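Local structure of laminin subunit ALPHA-1 (Mus musculus, 2JD4) at residues Val245-Gly249 with Ser317-Asn321; Phe259-Asn263 with Asn336-Ser340; Val218-Leu222 with Ala290-Lys294; Trp285-Gln289 with Thr300-Asn304. The protein forms the C-terminal LG4-5 domain pair of a basement membrane laminin chain, carries magnesium ions and probably helps anchor laminin to the cell surface. The protein carries 4 engineered substitutions. The contacts are given in a common frame with arbitrary orientation. Residues are numbered along the deposited sequence.

Contact 1 of 4, residues Val245-Gly249 with Ser317-Asn321. With MG (magnesium ion), chain D.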
loop_
_atom_site.group_PDB
_atom_site.type_symbol
_atom_site.label_atom_id
_atom_site.label_comp_id
_atom_site.label_asym_id
_atom_site.label_seq_id
_atom_site.Cartn_x
_atom_site.Cartn_y
_atom_site.Cartn_z
ATOM N N VAL A 245 -6.599 -19.076 -24.230
ATOM C CA VAL A 245 -6.676 -20.215 -23.313
ATOM C C VAL A 245 -5.733 -20.172 -22.093
ATOM O O VAL A 245 -6.170 -20.339 -20.949
ATOM C CB VAL A 245 -6.416 -21.535 -24.085
ATOM C CG1 VAL A 245 -6.554 -22.733 -23.150
ATOM C CG2 VAL A 245 -7.395 -21.656 -25.254
ATOM N N ASP A 246 -4.443 -19.968 -22.336
ATOM C CA ASP A 246 -3.454 -19.921 -21.257
ATOM C C ASP A 246 -3.833 -18.952 -20.126
ATOM O O ASP A 246 -4.074 -17.768 -20.372
ATOM C CB ASP A 246 -2.087 -19.542 -21.835
ATOM C CG ASP A 246 -1.477 -20.662 -22.668
ATOM O OD1 ASP A 246 -2.228 -21.564 -23.093
ATOM O OD2 ASP A 246 -0.253 -20.635 -22.895
ATOM N N ALA A 247 -3.869 -19.459 -18.894
ATOM C CA ALA A 247 -4.219 -18.631 -17.735
ATOM C C ALA A 247 -4.070 -19.349 -16.393
ATOM O O ALA A 247 -3.978 -20.577 -16.338
ATOM C CB ALA A 247 -5.652 -18.127 -17.882
ATOM N N ILE A 248 -4.034 -18.566 -15.312
ATOM C CA ILE A 248 -3.952 -19.107 -13.954
ATOM C C ILE A 248 -4.924 -18.327 -13.069
ATOM O O ILE A 248 -5.213 -17.161 -13.340
ATOM C CB ILE A 248 -2.531 -18.991 -13.346
ATOM C CG1 ILE A 248 -2.175 -17.526 -13.087
ATOM C CG2 ILE A 248 -1.509 -19.621 -14.287
ATOM C CD1 ILE A 248 -0.907 -17.357 -12.267
ATOM N N GLY A 249 -5.432 -18.969 -12.021
ATOM C CA GLY A 249 -6.370 -18.303 -11.130
ATOM C C GLY A 249 -6.349 -18.837 -9.709
ATOM O O GLY A 249 -6.045 -20.008 -9.484
ATOM N N SER A 317 4.067 -24.322 -20.276
ATOM C CA SER A 317 4.139 -22.870 -20.173
ATOM C C SER A 317 2.778 -22.183 -20.220
ATOM O O SER A 317 1.977 -22.426 -21.122
ATOM C CB SER A 317 5.028 -22.310 -21.287
ATOM O OG SER A 317 5.045 -20.892 -21.271
ATOM N N ALA A 318 2.512 -21.340 -19.226
ATOM C CA ALA A 318 1.264 -20.585 -19.186
ATOM C C ALA A 318 1.638 -19.287 -19.876
ATOM O O ALA A 318 2.133 -18.346 -19.249
ATOM C CB ALA A 318 0.837 -20.325 -17.756
ATOM N N ASP A 319 1.415 -19.247 -21.180
ATOM C CA ASP A 319 1.779 -18.083 -21.960
ATOM C C ASP A 319 0.830 -16.911 -21.847
ATOM O O ASP A 319 0.070 -16.615 -22.767
ATOM C CB ASP A 319 1.968 -18.490 -23.418
ATOM C CG ASP A 319 3.041 -19.547 -23.574
ATOM O OD1 ASP A 319 4.214 -19.256 -23.246
ATOM O OD2 ASP A 319 2.712 -20.670 -23.997
ATOM N N THR A 320 0.880 -16.251 -20.695
ATOM C CA THR A 320 0.059 -15.079 -20.452
ATOM C C THR A 320 0.931 -13.889 -20.812
ATOM O O THR A 320 2.151 -14.011 -20.929
ATOM C CB THR A 320 -0.340 -14.951 -18.966
ATOM O OG1 THR A 320 0.816 -14.620 -18.184
ATOM C CG2 THR A 320 -0.932 -16.256 -18.457
ATOM N N ASN A 321 0.297 -12.741 -20.991
ATOM C CA ASN A 321 0.994 -11.506 -21.316
ATOM C C ASN A 321 -0.084 -10.481 -21.048
ATOM O O ASN A 321 -0.411 -9.656 -21.904
ATOM C CB ASN A 321 1.399 -11.485 -22.794
ATOM C CG ASN A 321 2.520 -10.502 -23.075
ATOM O OD1 ASN A 321 2.960 -10.353 -24.215
ATOM N ND2 ASN A 321 2.991 -9.827 -22.031
HETATM MG MG MG D . 0.837 -21.700 -24.516
HETATM O O HOH W 1 -1.018 -22.866 -24.930
HETATM O O HOH W 2 1.653 -23.442 -23.512
HETATM O O HOH W 3 0.322 -20.122 -25.626
#

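Contact 2 of 4, residues Phe259-Asn263 with Asn336-Ser340. Engineered in segment 336-340: Ser-337 (natural residue Cys).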
loop_
_atom_site.group_PDB
_atom_site.type_symbol
_atom_site.label_atom_id
_atom_site.label_comp_id
_atom_site.label_asym_id
_atom_site.label_seq_id
_atom_site.Cartn_x
_atom_site.Cartn_y
_atom_site.Cartn_z
ATOM N N PHE A 259 -6.829 -23.402 -6.961
ATOM C CA PHE A 259 -5.709 -22.891 -7.740
ATOM C C PHE A 259 -5.801 -23.573 -9.108
ATOM O O PHE A 259 -5.496 -24.758 -9.230
ATOM C CB PHE A 259 -4.394 -23.244 -7.032
ATOM C CG PHE A 259 -3.150 -22.842 -7.783
ATOM C CD1 PHE A 259 -3.112 -21.683 -8.546
ATOM C CD2 PHE A 259 -1.991 -23.602 -7.667
ATOM C CE1 PHE A 259 -1.939 -21.283 -9.180
ATOM C CE2 PHE A 259 -0.807 -23.213 -8.296
ATOM C CZ PHE A 259 -0.780 -22.051 -9.054
ATOM N N HIS A 260 -6.253 -22.827 -10.117
ATOM C CA HIS A 260 -6.403 -23.358 -11.474
ATOM C C HIS A 260 -5.252 -22.929 -12.362
ATOM O O HIS A 260 -4.741 -21.819 -12.244
ATOM C CB HIS A 260 -7.688 -22.847 -12.129
ATOM C CG HIS A 260 -8.920 -23.037 -11.304
ATOM N ND1 HIS A 260 -9.457 -24.278 -11.039
ATOM C CD2 HIS A 260 -9.733 -22.136 -10.701
ATOM C CE1 HIS A 260 -10.547 -24.134 -10.307
ATOM N NE2 HIS A 260 -10.736 -22.844 -10.087
ATOM N N VAL A 261 -4.865 -23.805 -13.279
ATOM C CA VAL A 261 -3.794 -23.500 -14.210
ATOM C C VAL A 261 -4.111 -24.146 -15.555
ATOM O O VAL A 261 -4.615 -25.267 -15.603
ATOM C CB VAL A 261 -2.442 -24.041 -13.693
ATOM C CG1 VAL A 261 -1.398 -23.996 -14.797
ATOM C CG2 VAL A 261 -1.977 -23.213 -12.503
ATOM N N ASN A 262 -3.841 -23.429 -16.641
ATOM C CA ASN A 262 -4.078 -23.970 -17.978
ATOM C C ASN A 262 -2.920 -23.590 -18.887
ATOM O O ASN A 262 -2.727 -22.415 -19.206
ATOM C CB ASN A 262 -5.384 -23.438 -18.572
ATOM C CG ASN A 262 -5.803 -24.202 -19.816
ATOM O OD1 ASN A 262 -4.986 -24.457 -20.699
ATOM N ND2 ASN A 262 -7.081 -24.571 -19.893
ATOM N N ASN A 263 -2.154 -24.594 -19.300
ATOM C CA ASN A 263 -0.999 -24.390 -20.165
ATOM C C ASN A 263 -1.335 -24.617 -21.638
ATOM O O ASN A 263 -0.445 -24.800 -22.472
ATOM C CB ASN A 263 0.132 -25.324 -19.733
ATOM C CG ASN A 263 0.529 -25.120 -18.281
ATOM O OD1 ASN A 263 0.844 -24.006 -17.867
ATOM N ND2 ASN A 263 0.516 -26.196 -17.501
ATOM N N ASN A 336 -9.826 -17.098 -18.033
ATOM C CA ASN A 336 -9.994 -18.500 -18.376
ATOM C C ASN A 336 -9.728 -19.512 -17.274
ATOM O O ASN A 336 -10.155 -20.666 -17.384
ATOM C CB ASN A 336 -9.153 -18.850 -19.607
ATOM C CG ASN A 336 -9.730 -20.014 -20.376
ATOM O OD1 ASN A 336 -10.944 -20.085 -20.573
ATOM N ND2 ASN A 336 -8.873 -20.929 -20.820
ATOM N N SER A 337 -9.028 -19.101 -16.218
ATOM C CA SER A 337 -8.758 -20.020 -15.115
ATOM C C SER A 337 -9.374 -19.580 -13.779
ATOM O O SER A 337 -8.762 -19.704 -12.717
ATOM C CB SER A 337 -7.254 -20.258 -14.972
ATOM O OG SER A 337 -6.768 -21.008 -16.081
ATOM N N LEU A 338 -10.595 -19.062 -13.858
ATOM C CA LEU A 338 -11.368 -18.645 -12.692
ATOM C C LEU A 338 -12.814 -19.069 -12.943
ATOM O O LEU A 338 -13.391 -18.727 -13.971
ATOM C CB LEU A 338 -11.303 -17.120 -12.491
ATOM C CG LEU A 338 -10.044 -16.572 -11.807
ATOM C CD1 LEU A 338 -10.113 -15.048 -11.721
ATOM C CD2 LEU A 338 -9.920 -17.178 -10.406
ATOM N N SER A 339 -13.395 -19.833 -12.025
ATOM C CA SER A 339 -14.785 -20.253 -12.195
ATOM C C SER A 339 -15.731 -19.206 -11.606
ATOM O O SER A 339 -16.869 -19.043 -12.064
ATOM C CB SER A 339 -15.028 -21.617 -11.527
ATOM O OG SER A 339 -14.822 -21.567 -10.124
ATOM N N SER A 340 -15.252 -18.484 -10.599
ATOM C CA SER A 340 -16.055 -17.462 -9.942
ATOM C C SER A 340 -15.835 -16.068 -10.508
ATOM O O SER A 340 -14.807 -15.783 -11.125
ATOM C CB SER A 340 -15.765 -17.432 -8.437
ATOM O OG SER A 340 -16.458 -16.354 -7.823
HETATM O O HOH W 4 -9.386 -23.399 -18.114
#

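Contact 3 of 4, residues Val218-Leu222 with Ala290-Lys294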
loop_
_atom_site.group_PDB
_atom_site.type_symbol
_atom_site.label_atom_id
_atom_site.label_comp_id
_atom_site.label_asym_id
_atom_site.label_seq_id
_atom_site.Cartn_x
_atom_site.Cartn_y
_atom_site.Cartn_z
ATOM N N VAL A 218 3.469 -15.508 -17.094
ATOM C CA VAL A 218 3.647 -16.563 -16.105
ATOM C C VAL A 218 4.726 -17.555 -16.540
ATOM O O VAL A 218 5.619 -17.896 -15.763
ATOM C CB VAL A 218 2.326 -17.318 -15.858
ATOM C CG1 VAL A 218 2.545 -18.448 -14.880
ATOM C CG2 VAL A 218 1.272 -16.348 -15.314
ATOM N N ARG A 219 4.636 -18.015 -17.783
ATOM C CA ARG A 219 5.602 -18.960 -18.330
ATOM C C ARG A 219 5.607 -20.287 -17.572
ATOM O O ARG A 219 4.554 -20.794 -17.193
ATOM C CB ARG A 219 7.007 -18.344 -18.325
ATOM C CG ARG A 219 7.056 -16.930 -18.889
ATOM C CD ARG A 219 6.701 -16.881 -20.366
ATOM N NE ARG A 219 7.871 -17.047 -21.224
ATOM C CZ ARG A 219 8.888 -16.192 -21.276
ATOM N NH1 ARG A 219 8.889 -15.103 -20.517
ATOM N NH2 ARG A 219 9.907 -16.422 -22.093
ATOM N N LEU A 220 6.793 -20.843 -17.337
ATOM C CA LEU A 220 6.901 -22.137 -16.663
ATOM C C LEU A 220 6.853 -22.154 -15.139
ATOM O O LEU A 220 6.151 -22.975 -14.549
ATOM C CB LEU A 220 8.175 -22.862 -17.116
ATOM C CG LEU A 220 8.262 -23.345 -18.566
ATOM C CD1 LEU A 220 8.258 -22.163 -19.520
ATOM C CD2 LEU A 220 9.532 -24.159 -18.739
ATOM N N ASP A 221 7.604 -21.269 -14.494
ATOM C CA ASP A 221 7.627 -21.259 -13.038
ATOM C C ASP A 221 7.246 -19.915 -12.424
ATOM O O ASP A 221 7.667 -18.852 -12.891
ATOM C CB ASP A 221 9.009 -21.696 -12.541
ATOM C CG ASP A 221 9.040 -21.938 -11.044
ATOM O OD1 ASP A 221 8.843 -20.973 -10.275
ATOM O OD2 ASP A 221 9.259 -23.100 -10.637
ATOM N N LEU A 222 6.441 -19.983 -11.369
ATOM C CA LEU A 222 5.976 -18.796 -10.666
ATOM C C LEU A 222 5.426 -19.180 -9.294
ATOM O O LEU A 222 4.606 -20.090 -9.178
ATOM C CB LEU A 222 4.882 -18.094 -11.473
ATOM C CG LEU A 222 4.202 -16.906 -10.786
ATOM C CD1 LEU A 222 5.203 -15.771 -10.594
ATOM C CD2 LEU A 222 3.026 -16.443 -11.624
ATOM N N ALA A 290 1.047 -20.760 -3.545
ATOM C CA ALA A 290 0.636 -21.459 -4.758
ATOM C C ALA A 290 1.839 -21.459 -5.689
ATOM O O ALA A 290 2.230 -20.412 -6.207
ATOM C CB ALA A 290 -0.543 -20.742 -5.406
ATOM N N HIS A 291 2.429 -22.632 -5.895
ATOM C CA HIS A 291 3.612 -22.736 -6.740
ATOM C C HIS A 291 3.365 -23.470 -8.052
ATOM O O HIS A 291 2.833 -24.579 -8.066
ATOM C CB HIS A 291 4.737 -23.441 -5.970
ATOM C CG HIS A 291 6.077 -23.355 -6.635
ATOM N ND1 HIS A 291 7.170 -24.072 -6.196
ATOM C CD2 HIS A 291 6.510 -22.614 -7.684
ATOM C CE1 HIS A 291 8.218 -23.776 -6.945
ATOM N NE2 HIS A 291 7.844 -22.894 -7.854
ATOM N N LYS A 292 3.748 -22.837 -9.154
ATOM C CA LYS A 292 3.603 -23.442 -10.470
ATOM C C LYS A 292 4.996 -23.733 -11.016
ATOM O O LYS A 292 5.829 -22.829 -11.116
ATOM C CB LYS A 292 2.889 -22.499 -11.438
ATOM C CG LYS A 292 2.773 -23.055 -12.858
ATOM C CD LYS A 292 2.470 -21.962 -13.865
ATOM C CE LYS A 292 2.175 -22.537 -15.246
ATOM N NZ LYS A 292 3.330 -23.281 -15.819
ATOM N N SER A 293 5.240 -24.994 -11.360
ATOM C CA SER A 293 6.523 -25.408 -11.924
ATOM C C SER A 293 6.240 -26.243 -13.174
ATOM O O SER A 293 5.083 -26.527 -13.475
ATOM C CB SER A 293 7.313 -26.230 -10.904
ATOM O OG SER A 293 6.623 -27.420 -10.568
ATOM N N LYS A 294 7.293 -26.628 -13.893
ATOM C CA LYS A 294 7.170 -27.422 -15.119
ATOM C C LYS A 294 5.882 -28.239 -15.214
ATOM O O LYS A 294 4.896 -27.788 -15.796
ATOM C CB LYS A 294 8.376 -28.356 -15.261
ATOM C CG LYS A 294 9.712 -27.638 -15.370
ATOM C CD LYS A 294 10.868 -28.625 -15.464
ATOM C CE LYS A 294 12.210 -27.907 -15.549
ATOM N NZ LYS A 294 13.365 -28.854 -15.595
#

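Contact 4 of 4, residues Trp285-Gln289 with Thr300-Asn304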
loop_
_atom_site.group_PDB
_atom_site.type_symbol
_atom_site.label_atom_id
_atom_site.label_comp_id
_atom_site.label_asym_id
_atom_site.label_seq_id
_atom_site.Cartn_x
_atom_site.Cartn_y
_atom_site.Cartn_z
ATOM N N TRP A 285 -6.117 -14.169 10.073
ATOM C CA TRP A 285 -5.225 -14.269 8.926
ATOM C C TRP A 285 -4.790 -15.697 8.600
ATOM O O TRP A 285 -4.526 -16.506 9.492
ATOM C CB TRP A 285 -3.991 -13.393 9.140
ATOM C CG TRP A 285 -4.283 -11.909 9.129
ATOM C CD1 TRP A 285 -4.471 -11.098 10.216
ATOM C CD2 TRP A 285 -4.405 -11.068 7.974
ATOM N NE1 TRP A 285 -4.697 -9.805 9.808
ATOM C CE2 TRP A 285 -4.663 -9.757 8.437
ATOM C CE3 TRP A 285 -4.320 -11.296 6.591
ATOM C CZ2 TRP A 285 -4.837 -8.671 7.565
ATOM C CZ3 TRP A 285 -4.492 -10.218 5.720
ATOM C CH2 TRP A 285 -4.747 -8.920 6.214
ATOM N N HIS A 286 -4.722 -15.989 7.303
ATOM C CA HIS A 286 -4.311 -17.296 6.800
ATOM C C HIS A 286 -3.225 -17.090 5.765
ATOM O O HIS A 286 -3.264 -16.121 4.999
ATOM C CB HIS A 286 -5.504 -17.995 6.157
ATOM C CG HIS A 286 -6.649 -18.197 7.095
ATOM N ND1 HIS A 286 -6.647 -19.170 8.070
ATOM C CD2 HIS A 286 -7.803 -17.508 7.253
ATOM C CE1 HIS A 286 -7.750 -19.071 8.790
ATOM N NE2 HIS A 286 -8.468 -18.070 8.314
ATOM N N THR A 287 -2.242 -17.981 5.743
ATOM C CA THR A 287 -1.170 -17.864 4.772
ATOM C C THR A 287 -1.542 -18.710 3.567
ATOM O O THR A 287 -2.232 -19.726 3.698
ATOM C CB THR A 287 0.180 -18.349 5.339
ATOM O OG1 THR A 287 0.089 -19.735 5.686
ATOM C CG2 THR A 287 0.557 -17.546 6.579
ATOM N N LEU A 288 -1.105 -18.280 2.391
ATOM C CA LEU A 288 -1.406 -19.018 1.176
ATOM C C LEU A 288 -0.200 -19.040 0.246
ATOM O O LEU A 288 0.419 -18.007 -0.017
ATOM C CB LEU A 288 -2.615 -18.387 0.480
ATOM C CG LEU A 288 -3.225 -19.068 -0.750
ATOM C CD1 LEU A 288 -4.583 -18.441 -1.030
ATOM C CD2 LEU A 288 -2.303 -18.920 -1.956
ATOM N N GLN A 289 0.129 -20.234 -0.237
ATOM C CA GLN A 289 1.246 -20.425 -1.148
ATOM C C GLN A 289 0.747 -21.230 -2.343
ATOM O O GLN A 289 0.094 -22.251 -2.176
ATOM C CB GLN A 289 2.373 -21.198 -0.461
ATOM C CG GLN A 289 2.929 -20.543 0.789
ATOM C CD GLN A 289 3.860 -21.466 1.556
ATOM O OE1 GLN A 289 4.866 -21.942 1.021
ATOM N NE2 GLN A 289 3.528 -21.727 2.816
ATOM N N THR A 300 -0.683 -24.464 -1.007
ATOM C CA THR A 300 -0.464 -24.645 0.420
ATOM C C THR A 300 -1.203 -23.572 1.218
ATOM O O THR A 300 -0.982 -22.374 1.018
ATOM C CB THR A 300 1.037 -24.569 0.745
ATOM O OG1 THR A 300 1.753 -25.490 -0.087
ATOM C CG2 THR A 300 1.285 -24.917 2.206
ATOM N N VAL A 301 -2.095 -24.009 2.102
ATOM C CA VAL A 301 -2.862 -23.089 2.939
ATOM C C VAL A 301 -2.600 -23.423 4.405
ATOM O O VAL A 301 -2.815 -24.560 4.844
ATOM C CB VAL A 301 -4.376 -23.201 2.668
ATOM C CG1 VAL A 301 -5.124 -22.177 3.505
ATOM C CG2 VAL A 301 -4.659 -22.978 1.186
ATOM N N ASP A 302 -2.130 -22.429 5.153
ATOM C CA ASP A 302 -1.807 -22.609 6.560
ATOM C C ASP A 302 -0.894 -23.819 6.768
ATOM O O ASP A 302 -1.025 -24.549 7.751
ATOM C CB ASP A 302 -3.082 -22.765 7.400
ATOM C CG ASP A 302 -3.924 -21.500 7.425
ATOM O OD1 ASP A 302 -3.339 -20.396 7.341
ATOM O OD2 ASP A 302 -5.166 -21.607 7.541
ATOM N N GLY A 303 0.028 -24.030 5.834
ATOM C CA GLY A 303 0.955 -25.143 5.948
ATOM C C GLY A 303 0.495 -26.456 5.333
ATOM O O GLY A 303 1.294 -27.379 5.180
ATOM N N ASN A 304 -0.784 -26.543 4.980
ATOM C CA ASN A 304 -1.344 -27.751 4.377
ATOM C C ASN A 304 -1.194 -27.707 2.858
ATOM O O ASN A 304 -1.721 -26.807 2.200
ATOM C CB ASN A 304 -2.820 -27.872 4.756
ATOM C CG ASN A 304 -3.039 -27.812 6.257
ATOM O OD1 ASN A 304 -2.745 -28.766 6.978
ATOM N ND2 ASN A 304 -3.543 -26.681 6.736
HETATM O O HOH W 5 1.228 -21.892 4.149
#

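Contact 1 of 4, residues Val245-Gly249 with Ser317-Asn321
Ser-317, in the loop leading to strand 322-326, makes two polar contacts: its OG donates to Asp-319 OD1 (2.7 Å), and its carbonyl O accepts from water 2 (2.6 Å), a magnesium ligand. Ala-318 packs its CB on Ile-248 CG2 at 4.2 Å. Asp-319 is the centre of an inverse gamma turn, closed by Thr-320 N to Ala-318 O (2.8 Å). Asp-319 N donates to Asp-246 OD2 (2.8 Å), and Asp-319 OD2 binds the magnesium at 2.2 Å, as does Asp-246 OD2. Asp-246 OD2 and Asp-319 OD2 lie 3.2 Å apart because both bind the cation; waters 1, 2 and 3 also bind it, and water 1 donates to Asp-246 OD1. This is the metal site of an LG domain, two aspartates from separate loops bridged by the ion. Thr-320 lays CG2 against Ala-247 CA (4.1 Å), while its OG1 bonds to Tyr-216 and Val-218. Behind the site, strand 247-253 runs between strands 235-241 and 256-262, and Ile-248 touches Leu-222 and Ile-224 of strand 222-230.

Contact 2 of 4, residues Phe259-Asn263 with Asn336-Ser340
Residues 259-262 are extended, the last part of strand 256-262, whereas Asn-336 to Ser-340 form an irregular loop; the nearest CA pair across the segments is His-260 and Ser-337, CA to CA 5.5 Å. The two segments share no direct hydrogen bond; between them there is packing and one bridging water. His-260 and Asn-262 direct their CA-to-CB bonds toward the loop, Phe-259 and Val-261 away from it, as expected of successive residues in a strand. His-260 sets CD2, on the edge of its ring, 3.3 Å from Ser-337 O, and its CB lies 3.9 Å from Ser-337 CB; the ring nitrogens bond to Thr-269 and Glu-251. In the LG domain's beta sandwich, strand 256-262 pairs with strands 247-253 and 267-272, and this loop, between strands 322-326 and 347-353, lies over that part of the sheet. Ser-337, an engineered replacement of the natural cysteine, places OG 3.7 Å from Asn-262 CB and makes a weak hydrogen bond to Ala-247 O. Water 4 spans the remaining gap, accepting from Asn-262 ND2 (3.1 Å) and donating to Asn-336 O (2.9 Å). Asn-262 OD1 accepts from Gly-264 N, and Asn-336 ND2 donates to Val-245 O.

Contact 3 of 4, residues Val218-Leu222 with Ala290-Lys294
Here the start of strand 222-230 joins the end of strand 286-293, two antiparallel neighbours in the LG beta sandwich. Leu-222 and Lys-292 form a hydrogen-bonded pair, CA atoms 5.2 Å apart, in which both amides and both carbonyls are used: Leu-222 N donates to Lys-292 O and Lys-292 N to Leu-222 O, each at 2.9 Å. Lys-292 O takes a further CA-H...O contact from Asp-221 CA at 3.1 Å. Ahead of this pair the 218-221 loop curls round the lysine side chain. The three hydrogens of Lys-292 NZ can serve Arg-219 O and Leu-220 O, both at 3.1 Å, and Thr-316 O; the bond to Asn-263 OD1 is weak, so this buried ammonium group is met largely by backbone carbonyls. Lys-292 CD packs on Val-218 CG1 at 3.7 Å. The loop has other tethers: Arg-219 shares a backbone hydrogen bond with Ala-318, and Val-218 N bonds to Thr-320 OG1. On the more exposed side, His-291 and Asp-221 make a histidine-carboxylate pair, with NE2 of His-291 donating to Asp-221 OD2 at 3.1 Å and, weakly, to Asp-221 OD1 at 3.2 Å.

Contact 4 of 4, residues Trp285-Gln289 with Thr300-Asn304
Starting at Trp-285, the indole leads away from the partner segment: its NE1 bonds to Gln-198 and the ring makes a cation-pi contact with Arg-349. His-286 meets the turn residue Asp-302. Its ND1 donates to Asp-302 OD2 (2.9 Å), near the plane of the ring, while NE2 bonds to Asp-282, so the imidazole links two aspartates. Thr-287 continues the link by backbone: its N donates to Asp-302 OD1 (3.1 Å), and its O accepts from Asp-302 N (3.1 Å). One carboxylate therefore receives both a ring and an amide donor. Water 5 lies 2.9 Å from Thr-287 OG1 and accepts from Gln-289 NE2 (2.7 Å) and Gly-303 N (3.0 Å). Leu-288 faces Val-301 as a non-hydrogen-bonded antiparallel pair, CA atoms 4.7 Å apart. Gln-289 and Thr-300 make the hydrogen-bonded pair that follows, Gln-289 N to Thr-300 O at 2.7 Å and Thr-300 N to Gln-289 O at 2.6 Å, with their CB atoms 3.8 Å apart. Strands 286-293 and 296-301 thus form an antiparallel beta hairpin of the LG sandwich. A tight type I' turn from Val-301 to Asn-304 then reverses the chain, Val-301 N to Asn-304 O and Asn-304 N to Val-301 O both 2.8 Å; Asp-302 and Gly-303 occupy its corners with positive phi. Strand 286-293 has strand 222-230 on one flank and 296-301 on the other; Leu-288 packs on Leu-226 and Phe-228, and the turn leads into strand 304-308.

How the contacts relate
All four contacts belong to the second LG domain and reach one antiparallel sheet system. Contacts 1, 2 and 3 touch one another, the centre of contact 1 lying about 9 Å from that of contact 2 and about 10 Å from that of contact 3. Contacts 1 and 2 use the successive strands 247-253 and 256-262. Contact 4, a hairpin further back along strand 286-293, which it shares with contact 3, is centred about 18 Å from contact 3 and about 23 Å from contact 1. In sequence, 218-222 comes first, then 245-249, 259-263, the hairpin 285-304, 317-321 and 336-340. Contacts 1 to 3 interleave, so parts far apart in sequence meet at the end carrying the magnesium, which contact 1 binds.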